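Local atomic coordinates of endo-1,4-beta-xylanase (Uncultured bacterium, PDB entry 7AX7), a protein that removes acetyl groups from acetylated xylan through a cobalt-dependent carbohydrate esterase family 4 domain, one part of a multidomain xylanase. Residues Ile6-Asp11 with Ile150-Phe155; Phe10-Ser15 with Phe35-Asn40; Ser61-His66 with Arg100-Ala105. All coordinates share one frame; numbering follows the deposited sequence.

From the N terminus, strand 4-11 enters the sheet first and serves two contacts. Past its end the chain runs through helix 16-28 and returns as strand 33-36, where interaction 2 closes a short beta-alpha-beta loop. Strand 58-61 then leads into Ser61-His66, and after helix 74-92 the chain comes back at Arg100-Ala105 to close interaction 3, in series with interaction 2. Interaction 1 spans the longest loop: Ile150-Phe155 returns to strand 4-11 and encloses both other closures. None cross. Around the cobalt, interaction 2 brings Asp12 and interaction 3 brings His62 and His66, while Arg100 of interaction 3 binds Asp11 and Thr9 of interaction 1.

Interaction 1. Residues Ile6-Asp11 with Ile150-Phe155; sequences IALTFD and ILLHDF
Thr9 grips the carbonyl of Ile150 twice. Its backbone N donates to Ile150 O at 2.9 Å, while its hydroxyl OG1 reaches Ile150 O at 2.7 Å from above the carbonyl plane, 44° out of it. A chi1 of 70° sets OG1 between the backbone N and the carbonyl carbon, which turns the hydroxyl onto that oxygen. The same OG1 is bonded to NH2 of Arg100; a valine here would probably leave Ile150 O with only the backbone donor of this pair and deprive the Arg100 guanidinium of one anchor. The remaining bonds follow parallel pairing: Ile150 N to Ala7 O, Leu152 N to Thr9 O, Asp11 N to Leu152 O, and Asp154 N to Asp11 O at 2.9 Å, which carries the pairing just past strand 148-153. These are neighbouring strands of the parallel sheet in the NodB-homology fold, a deformed beta/alpha barrel, with short axes inclined at 37°. On the face of Leu8, Phe10, Ile150 and Leu152 the contact is apolar: Leu8 CD2 meets Leu152 CD1 at 3.8 Å, and Phe10 lies beside Leu152, its CD1 3.7 Å from Leu152 CB. Helix 159-174 covers that face, with Leu165 on Phe10 and Thr161 on Leu152. The other face turns toward the metal site. There Asp11 crosses Leu151 at about a right angle, OD2 lying 3.7 Å from Leu151 CD1, while OD1 forms a salt bridge with Arg100. Beyond it, His153 is fixed through ND1 by Asp126.

Interaction 2. Residues Phe10-Ser15 with Phe35-Asn40; sequences FDDGPS and FLIGQN. With CO (cobalt (II) ion), chain B.
The Phe35 ring and the Asp11 carboxylate are the flat groups that meet here, their planes 78° apart. Asp11 OD1 comes obliquely to the ring and lies closest to its stem, 3.3 Å from Phe35 CB, while Phe10 O stands at the ring edge near its plane. Arg100, which already holds Asp11 OD1, also makes a cation-pi contact with Phe35, and this probably helps to keep carboxylate and ring in their mutual turn. A second carboxylate, that of Asp12, binds cobalt through OD1 at 2.1 Å, with His62 and His66 as the other protein ligands. Ile37 backs this ligand: its CD1 rests 3.6 Å from Asp12 CA. The contact joins the two strands of a beta-alpha-beta unit, strand 4-11, helix 16-28 and strand 33-36, at the end where the TFDDGP motif of NodB-homology proteins leaves the sheet. Phe35 N donates to Phe10 O at 2.8 Å and Asp12 N to Phe35 O at 3.3 Å, bracketing Asp11 in the parallel pattern. Asp12 takes a positive phi of 99°, which bends the chain, and the loop goes on through Gly13, whose O accepts from Ile37 N at 3.1 Å. The peptide bond before Pro14 is cis. The Pro14 ring slides past Asn40 in the opposite direction, CD approaching Asn40 CB to 3.6 Å, and crosses Leu36 at about a right angle, with 4.0 Å between Pro14 CD and Leu36 CD2. Met49 of helix 46-54 touches both Pro14 and Leu36. Ser15 follows as N-cap of helix 16-28.

Interaction 3. Residues Ser61-His66 with Arg100-Ala105; sequences SHSYTH and RPPYIA. With CO (cobalt (II) ion), chain B; ACT (acetate ion), chain C.
The cobalt site of this esterase takes its two histidines from Ser61-His66, and they are braced against the wall formed by Arg100-Ala105. NE2 of His62 and NE2 of His66 each bind the metal at 2.2 Å, Asp12 adds a carboxylate oxygen, and an acetate, probably from the crystallisation liquor, supplies both of its oxygens. The far nitrogen of His62 is held as well: ND1 donates to Arg100 O over 2.6 Å, with that oxygen in the ring plane, though the donor stands 41° out of the carbonyl plane. A histidine gripped at both nitrogens has little freedom to turn. These segments carry the HSxTH and RPPY motifs of the NodB-homology family, the first in the loop after strand 58-61, the second in the loop between helices 74-92 and 108-113. His66 has CG anti to the backbone N (chi1 -162°), which swings its ring out between metal, Pro102 and Tyr103. Pro102 CB sits over one face in a CH-pi contact, 4.0 Å from the ring centroid. The edge of His66 points at the face of Tyr103 in an offset edge-to-face pair, centroids 4.8 Å apart and planes at 63°, and ND1 adds a weak hydrogen bond of 3.3 Å to Tyr103 OH. Behind the metal ligands, Ser63 OG donates to His62 O and accepts from His66 N, an ST motif, while Pro102 CG lies 3.5 Å from Ser63 OG. Facing the acetate, Tyr103 N donates to OXT at 2.7 Å, a geometry consistent with the oxyanion-stabilising role proposed for this backbone N-H in related deacetylases.

Interaction 1. Residues Ile6-Asp11 with Ile150-Phe155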
loop_
_atom_site.group_PDB
_atom_site.type_symbol
_atom_site.label_atom_id
_atom_site.label_comp_id
_atom_site.label_asym_id
_atom_site.label_seq_id
_atom_site.Cartn_x
_atom_site.Cartn_y
_atom_site.Cartn_z
ATOM N N ILE A 6 -4.879 11.709 -4.157
ATOM C CA ILE A 6 -4.867 10.293 -4.516
ATOM C C ILE A 6 -3.738 9.611 -3.758
ATOM O O ILE A 6 -2.633 10.157 -3.636
ATOM C CB ILE A 6 -4.702 10.065 -6.034
ATOM C CG1 ILE A 6 -5.926 10.560 -6.790
ATOM C CG2 ILE A 6 -4.584 8.583 -6.326
ATOM C CD1 ILE A 6 -7.091 9.589 -6.722
ATOM N N ALA A 7 -4.011 8.417 -3.253
ATOM C CA ALA A 7 -3.027 7.643 -2.502
ATOM C C ALA A 7 -2.741 6.383 -3.307
ATOM O O ALA A 7 -3.513 5.416 -3.243
ATOM C CB ALA A 7 -3.529 7.323 -1.095
ATOM N N LEU A 8 -1.656 6.417 -4.089
ATOM C CA LEU A 8 -1.175 5.224 -4.771
ATOM C C LEU A 8 -0.504 4.303 -3.761
ATOM O O LEU A 8 0.329 4.751 -2.970
ATOM C CB LEU A 8 -0.186 5.599 -5.876
ATOM C CG LEU A 8 -0.711 6.144 -7.204
ATOM C CD1 LEU A 8 0.463 6.468 -8.133
ATOM C CD2 LEU A 8 -1.654 5.155 -7.871
ATOM N N THR A 9 -0.865 3.018 -3.777
ATOM C CA THR A 9 -0.368 2.091 -2.767
ATOM C C THR A 9 0.005 0.766 -3.423
ATOM O O THR A 9 -0.593 0.351 -4.420
ATOM C CB THR A 9 -1.394 1.852 -1.626
ATOM O OG1 THR A 9 -2.510 1.097 -2.116
ATOM C CG2 THR A 9 -1.897 3.173 -1.064
ATOM N N PHE A 10 0.995 0.097 -2.835
ATOM C CA PHE A 10 1.583 -1.103 -3.414
ATOM C C PHE A 10 1.668 -2.201 -2.362
ATOM O O PHE A 10 2.213 -1.978 -1.272
ATOM C CB PHE A 10 2.976 -0.800 -3.984
ATOM C CG PHE A 10 2.964 0.143 -5.156
ATOM C CD1 PHE A 10 2.837 -0.341 -6.454
ATOM C CD2 PHE A 10 3.087 1.515 -4.962
ATOM C CE1 PHE A 10 2.834 0.516 -7.541
ATOM C CE2 PHE A 10 3.085 2.391 -6.051
ATOM C CZ PHE A 10 2.957 1.890 -7.341
ATOM N N ASP A 11 1.150 -3.382 -2.702
ATOM C CA ASP A 11 1.157 -4.571 -1.854
ATOM C C ASP A 11 2.216 -5.581 -2.295
ATOM O O ASP A 11 2.476 -5.747 -3.492
ATOM C CB ASP A 11 -0.198 -5.287 -1.898
ATOM C CG ASP A 11 -1.232 -4.673 -0.988
ATOM O OD1 ASP A 11 -0.916 -3.685 -0.281
ATOM O OD2 ASP A 11 -2.370 -5.203 -0.978
ATOM N N ILE A 150 -5.753 3.715 -3.996
ATOM C CA ILE A 150 -5.693 2.804 -5.134
ATOM C C ILE A 150 -4.676 1.707 -4.830
ATOM O O ILE A 150 -3.550 1.991 -4.401
ATOM C CB ILE A 150 -5.356 3.549 -6.438
ATOM C CG1 ILE A 150 -6.481 4.540 -6.774
ATOM C CG2 ILE A 150 -5.165 2.564 -7.601
ATOM C CD1 ILE A 150 -6.164 5.462 -7.939
ATOM N N LEU A 151 -5.087 0.458 -5.036
ATOM C CA LEU A 151 -4.305 -0.713 -4.658
ATOM C C LEU A 151 -3.633 -1.298 -5.895
ATOM O O LEU A 151 -4.315 -1.728 -6.835
ATOM C CB LEU A 151 -5.199 -1.752 -3.978
ATOM C CG LEU A 151 -4.540 -2.967 -3.315
ATOM C CD1 LEU A 151 -5.473 -3.576 -2.282
ATOM C CD2 LEU A 151 -4.118 -4.014 -4.343
ATOM N N LEU A 152 -2.298 -1.304 -5.893
ATOM C CA LEU A 152 -1.465 -1.963 -6.894
ATOM C C LEU A 152 -0.575 -2.989 -6.183
ATOM O O LEU A 152 -0.585 -3.087 -4.957
ATOM C CB LEU A 152 -0.642 -0.929 -7.670
ATOM C CG LEU A 152 -1.412 0.209 -8.369
ATOM C CD1 LEU A 152 -1.679 1.368 -7.413
ATOM C CD2 LEU A 152 -0.661 0.717 -9.582
ATOM N N HIS A 153 0.188 -3.776 -6.957
ATOM C CA HIS A 153 1.088 -4.784 -6.397
ATOM C C HIS A 153 2.506 -4.600 -6.914
ATOM O O HIS A 153 2.712 -4.369 -8.112
ATOM C CB HIS A 153 0.654 -6.221 -6.741
ATOM C CG HIS A 153 -0.704 -6.587 -6.237
ATOM N ND1 HIS A 153 -1.864 -6.082 -6.784
ATOM C CD2 HIS A 153 -1.089 -7.419 -5.237
ATOM C CE1 HIS A 153 -2.905 -6.594 -6.149
ATOM N NE2 HIS A 153 -2.462 -7.404 -5.204
ATOM N N ASP A 154 3.489 -4.756 -6.021
ATOM C CA ASP A 154 4.887 -4.802 -6.429
ATOM C C ASP A 154 5.555 -6.090 -5.955
ATOM O O ASP A 154 6.704 -6.087 -5.500
ATOM C CB ASP A 154 5.647 -3.560 -5.955
ATOM C CG ASP A 154 5.743 -3.452 -4.431
ATOM O OD1 ASP A 154 4.836 -3.929 -3.721
ATOM O OD2 ASP A 154 6.740 -2.876 -3.954
ATOM N N PHE A 155 4.847 -7.217 -6.065
ATOM C CA PHE A 155 5.518 -8.500 -5.896
ATOM C C PHE A 155 6.521 -8.711 -7.032
ATOM O O PHE A 155 6.446 -8.073 -8.089
ATOM C CB PHE A 155 4.504 -9.653 -5.838
ATOM C CG PHE A 155 3.619 -9.767 -7.053
ATOM C CD1 PHE A 155 4.101 -10.307 -8.235
ATOM C CD2 PHE A 155 2.301 -9.357 -7.001
ATOM C CE1 PHE A 155 3.280 -10.421 -9.358
ATOM C CE2 PHE A 155 1.476 -9.463 -8.115
ATOM C CZ PHE A 155 1.969 -10.004 -9.293
HETATM O O HOH W 1 4.781 -3.486 -1.141
#

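Interaction 2. Residues Phe10-Ser15 with Phe35-Asn40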
loop_
_atom_site.group_PDB
_atom_site.type_symbol
_atom_site.label_atom_id
_atom_site.label_comp_id
_atom_site.label_asym_id
_atom_site.label_seq_id
_atom_site.Cartn_x
_atom_site.Cartn_y
_atom_site.Cartn_z
ATOM N N PHE A 10 0.995 0.097 -2.835
ATOM C CA PHE A 10 1.583 -1.103 -3.414
ATOM C C PHE A 10 1.668 -2.201 -2.362
ATOM O O PHE A 10 2.213 -1.978 -1.272
ATOM C CB PHE A 10 2.976 -0.800 -3.984
ATOM C CG PHE A 10 2.964 0.143 -5.156
ATOM C CD1 PHE A 10 2.837 -0.341 -6.454
ATOM C CD2 PHE A 10 3.087 1.515 -4.962
ATOM C CE1 PHE A 10 2.834 0.516 -7.541
ATOM C CE2 PHE A 10 3.085 2.391 -6.051
ATOM C CZ PHE A 10 2.957 1.890 -7.341
ATOM N N ASP A 11 1.150 -3.382 -2.702
ATOM C CA ASP A 11 1.157 -4.571 -1.854
ATOM C C ASP A 11 2.216 -5.581 -2.295
ATOM O O ASP A 11 2.476 -5.747 -3.492
ATOM C CB ASP A 11 -0.198 -5.287 -1.898
ATOM C CG ASP A 11 -1.232 -4.673 -0.988
ATOM O OD1 ASP A 11 -0.916 -3.685 -0.281
ATOM O OD2 ASP A 11 -2.370 -5.203 -0.978
ATOM N N ASP A 12 2.804 -6.269 -1.302
ATOM C CA ASP A 12 3.484 -7.558 -1.443
ATOM C C ASP A 12 5.009 -7.459 -1.538
ATOM O O ASP A 12 5.686 -8.489 -1.630
ATOM C CB ASP A 12 2.951 -8.329 -2.656
ATOM C CG ASP A 12 1.500 -8.787 -2.486
ATOM O OD1 ASP A 12 0.879 -8.520 -1.432
ATOM O OD2 ASP A 12 0.971 -9.417 -3.419
ATOM N N GLY A 13 5.575 -6.252 -1.496
ATOM C CA GLY A 13 7.016 -6.115 -1.499
ATOM C C GLY A 13 7.633 -6.185 -0.109
ATOM O O GLY A 13 6.998 -6.624 0.858
ATOM N N PRO A 14 8.907 -5.769 0.016
ATOM C CA PRO A 14 9.715 -5.306 -1.114
ATOM C C PRO A 14 10.160 -6.462 -1.995
ATOM O O PRO A 14 10.298 -7.590 -1.517
ATOM C CB PRO A 14 10.935 -4.640 -0.449
ATOM C CG PRO A 14 10.673 -4.689 1.066
ATOM C CD PRO A 14 9.689 -5.809 1.260
ATOM N N SER A 15 10.358 -6.167 -3.277
ATOM C CA SER A 15 10.947 -7.089 -4.232
ATOM C C SER A 15 11.855 -6.285 -5.150
ATOM O O SER A 15 11.897 -5.051 -5.094
ATOM C CB SER A 15 9.878 -7.825 -5.048
ATOM O OG SER A 15 9.242 -6.941 -5.956
ATOM N N PHE A 35 2.696 -1.432 1.462
ATOM C CA PHE A 35 2.276 -2.373 2.489
ATOM C C PHE A 35 3.144 -3.618 2.355
ATOM O O PHE A 35 2.998 -4.398 1.401
ATOM C CB PHE A 35 0.786 -2.683 2.344
ATOM C CG PHE A 35 -0.107 -1.519 2.689
ATOM C CD1 PHE A 35 -0.300 -0.485 1.788
ATOM C CD2 PHE A 35 -0.750 -1.461 3.922
ATOM C CE1 PHE A 35 -1.125 0.603 2.106
ATOM C CE2 PHE A 35 -1.578 -0.377 4.254
ATOM C CZ PHE A 35 -1.760 0.660 3.343
ATOM N N LEU A 36 4.057 -3.794 3.298
ATOM C CA LEU A 36 5.096 -4.794 3.160
ATOM C C LEU A 36 4.691 -6.097 3.830
ATOM O O LEU A 36 4.006 -6.115 4.858
ATOM C CB LEU A 36 6.415 -4.303 3.761
ATOM C CG LEU A 36 6.948 -2.924 3.344
ATOM C CD1 LEU A 36 8.254 -2.644 4.082
ATOM C CD2 LEU A 36 7.150 -2.838 1.847
ATOM N N ILE A 37 5.140 -7.193 3.228
ATOM C CA ILE A 37 5.077 -8.512 3.840
ATOM C C ILE A 37 6.291 -8.660 4.749
ATOM O O ILE A 37 7.433 -8.504 4.304
ATOM C CB ILE A 37 5.041 -9.608 2.763
ATOM C CG1 ILE A 37 3.799 -9.423 1.881
ATOM C CG2 ILE A 37 5.093 -11.000 3.404
ATOM C CD1 ILE A 37 3.703 -10.390 0.709
ATOM N N GLY A 38 6.045 -8.955 6.029
ATOM C CA GLY A 38 7.128 -8.960 7.004
ATOM C C GLY A 38 8.270 -9.901 6.654
ATOM O O GLY A 38 9.441 -9.568 6.863
ATOM N N GLN A 39 7.955 -11.093 6.131
ATOM C CA GLN A 39 9.043 -12.011 5.814
ATOM C C GLN A 39 9.857 -11.558 4.606
ATOM O O GLN A 39 10.939 -12.106 4.372
ATOM C CB GLN A 39 8.516 -13.441 5.610
ATOM C CG GLN A 39 7.693 -13.666 4.361
ATOM C CD GLN A 39 6.967 -15.009 4.374
ATOM O OE1 GLN A 39 7.098 -15.792 5.314
ATOM N NE2 GLN A 39 6.193 -15.271 3.328
ATOM N N ASN A 40 9.386 -10.561 3.854
ATOM C CA ASN A 40 10.187 -9.951 2.802
ATOM C C ASN A 40 11.100 -8.843 3.321
ATOM O O ASN A 40 11.835 -8.252 2.528
ATOM C CB ASN A 40 9.289 -9.387 1.689
ATOM C CG ASN A 40 8.590 -10.480 0.875
ATOM O OD1 ASN A 40 8.886 -11.660 1.011
ATOM N ND2 ASN A 40 7.668 -10.070 0.008
HETATM CO CO CO B . -1.112 -9.129 -0.924
#

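Interaction 3. Residues Ser61-His66 with Arg100-Ala105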
loop_
_atom_site.group_PDB
_atom_site.type_symbol
_atom_site.label_atom_id
_atom_site.label_comp_id
_atom_site.label_asym_id
_atom_site.label_seq_id
_atom_site.Cartn_x
_atom_site.Cartn_y
_atom_site.Cartn_z
ATOM N N SER A 61 1.900 -2.181 6.909
ATOM C CA SER A 61 1.914 -3.606 7.225
ATOM C C SER A 61 0.991 -4.383 6.290
ATOM O O SER A 61 -0.163 -3.994 6.082
ATOM C CB SER A 61 1.486 -3.827 8.674
ATOM O OG SER A 61 1.409 -5.213 8.965
ATOM N N HIS A 62 1.502 -5.481 5.728
ATOM C CA HIS A 62 0.691 -6.430 4.972
ATOM C C HIS A 62 0.751 -7.831 5.601
ATOM O O HIS A 62 0.602 -8.842 4.908
ATOM C CB HIS A 62 1.144 -6.453 3.509
ATOM C CG HIS A 62 0.107 -6.952 2.547
ATOM N ND1 HIS A 62 -1.247 -6.828 2.771
ATOM C CD2 HIS A 62 0.231 -7.554 1.338
ATOM C CE1 HIS A 62 -1.914 -7.340 1.750
ATOM N NE2 HIS A 62 -1.039 -7.786 0.866
ATOM N N SER A 63 0.981 -7.892 6.918
ATOM C CA SER A 63 1.181 -9.116 7.704
ATOM C C SER A 63 2.607 -9.649 7.563
ATOM O O SER A 63 3.415 -9.078 6.823
ATOM C CB SER A 63 0.164 -10.206 7.326
ATOM O OG SER A 63 0.596 -10.979 6.215
ATOM N N TYR A 64 2.936 -10.730 8.286
ATOM C CA TYR A 64 4.283 -11.295 8.221
ATOM C C TYR A 64 4.421 -12.406 7.173
ATOM O O TYR A 64 5.402 -12.417 6.423
ATOM C CB TYR A 64 4.720 -11.822 9.598
ATOM C CG TYR A 64 6.219 -12.016 9.652
ATOM C CD1 TYR A 64 7.061 -10.945 9.919
ATOM C CD2 TYR A 64 6.795 -13.248 9.377
ATOM C CE1 TYR A 64 8.428 -11.094 9.939
ATOM C CE2 TYR A 64 8.170 -13.412 9.394
ATOM C CZ TYR A 64 8.982 -12.326 9.674
ATOM O OH TYR A 64 10.355 -12.463 9.699
ATOM N N THR A 65 3.463 -13.339 7.093
ATOM C CA THR A 65 3.549 -14.475 6.177
ATOM C C THR A 65 2.584 -14.379 5.001
ATOM O O THR A 65 2.597 -15.260 4.135
ATOM C CB THR A 65 3.292 -15.804 6.914
ATOM O OG1 THR A 65 1.968 -15.800 7.461
ATOM C CG2 THR A 65 4.299 -16.027 8.022
ATOM N N HIS A 66 1.740 -13.353 4.956
ATOM C CA HIS A 66 0.803 -13.155 3.851
ATOM C C HIS A 66 -0.086 -14.384 3.642
ATOM O O HIS A 66 -0.242 -14.889 2.528
ATOM C CB HIS A 66 1.547 -12.789 2.560
ATOM C CG HIS A 66 0.668 -12.158 1.524
ATOM N ND1 HIS A 66 0.022 -12.888 0.548
ATOM C CD2 HIS A 66 0.301 -10.869 1.336
ATOM C CE1 HIS A 66 -0.690 -12.072 -0.208
ATOM N NE2 HIS A 66 -0.539 -10.843 0.251
ATOM N N ARG A 100 -3.032 -3.499 5.727
ATOM C CA ARG A 100 -3.917 -3.965 4.667
ATOM C C ARG A 100 -4.000 -5.485 4.714
ATOM O O ARG A 100 -2.962 -6.160 4.632
ATOM C CB ARG A 100 -3.453 -3.495 3.293
ATOM C CG ARG A 100 -4.342 -3.988 2.165
ATOM C CD ARG A 100 -3.804 -3.462 0.841
ATOM N NE ARG A 100 -4.381 -2.180 0.485
ATOM C CZ ARG A 100 -3.747 -1.237 -0.206
ATOM N NH1 ARG A 100 -2.491 -1.413 -0.600
ATOM N NH2 ARG A 100 -4.368 -0.110 -0.488
ATOM N N PRO A 101 -5.190 -6.059 4.857
ATOM C CA PRO A 101 -5.311 -7.512 5.030
ATOM C C PRO A 101 -4.959 -8.265 3.756
ATOM O O PRO A 101 -5.407 -7.897 2.660
ATOM C CB PRO A 101 -6.790 -7.697 5.399
ATOM C CG PRO A 101 -7.483 -6.497 4.863
ATOM C CD PRO A 101 -6.483 -5.370 5.004
ATOM N N PRO A 102 -4.162 -9.331 3.862
ATOM C CA PRO A 102 -3.886 -10.165 2.683
ATOM C C PRO A 102 -5.179 -10.679 2.069
ATOM O O PRO A 102 -6.086 -11.129 2.775
ATOM C CB PRO A 102 -3.041 -11.313 3.249
ATOM C CG PRO A 102 -2.421 -10.743 4.514
ATOM C CD PRO A 102 -3.472 -9.821 5.068
ATOM N N TYR A 103 -5.257 -10.607 0.741
ATOM C CA TYR A 103 -6.423 -11.021 -0.036
ATOM C C TYR A 103 -7.669 -10.215 0.302
ATOM O O TYR A 103 -8.768 -10.579 -0.125
ATOM C CB TYR A 103 -6.700 -12.523 0.140
ATOM C CG TYR A 103 -5.428 -13.323 -0.024
ATOM C CD1 TYR A 103 -4.866 -13.518 -1.282
ATOM C CD2 TYR A 103 -4.754 -13.829 1.082
ATOM C CE1 TYR A 103 -3.683 -14.219 -1.434
ATOM C CE2 TYR A 103 -3.572 -14.545 0.939
ATOM C CZ TYR A 103 -3.041 -14.729 -0.323
ATOM O OH TYR A 103 -1.868 -15.431 -0.474
ATOM N N ILE A 104 -7.523 -9.122 1.048
ATOM C CA ILE A 104 -8.663 -8.394 1.586
ATOM C C ILE A 104 -9.608 -9.408 2.223
ATOM O O ILE A 104 -10.831 -9.325 2.064
ATOM C CB ILE A 104 -9.372 -7.569 0.496
ATOM C CG1 ILE A 104 -8.353 -6.847 -0.390
ATOM C CG2 ILE A 104 -10.327 -6.562 1.132
ATOM C CD1 ILE A 104 -7.576 -5.745 0.323
ATOM N N ALA A 105 -9.047 -10.394 2.914
ATOM C CA ALA A 105 -9.828 -11.352 3.688
ATOM C C ALA A 105 -9.807 -10.903 5.145
ATOM O O ALA A 105 -8.751 -10.914 5.789
ATOM C CB ALA A 105 -9.275 -12.769 3.534
HETATM CO CO CO B . -1.112 -9.129 -0.924
HETATM C C ACT C . -3.476 -8.337 -1.450
HETATM O O ACT C . -2.516 -7.638 -1.876
HETATM O OXT ACT C . -3.435 -9.434 -0.832
HETATM C CH3 ACT C . -4.897 -7.738 -1.715
HETATM O O HOH W 2 -1.286 -17.660 1.200
#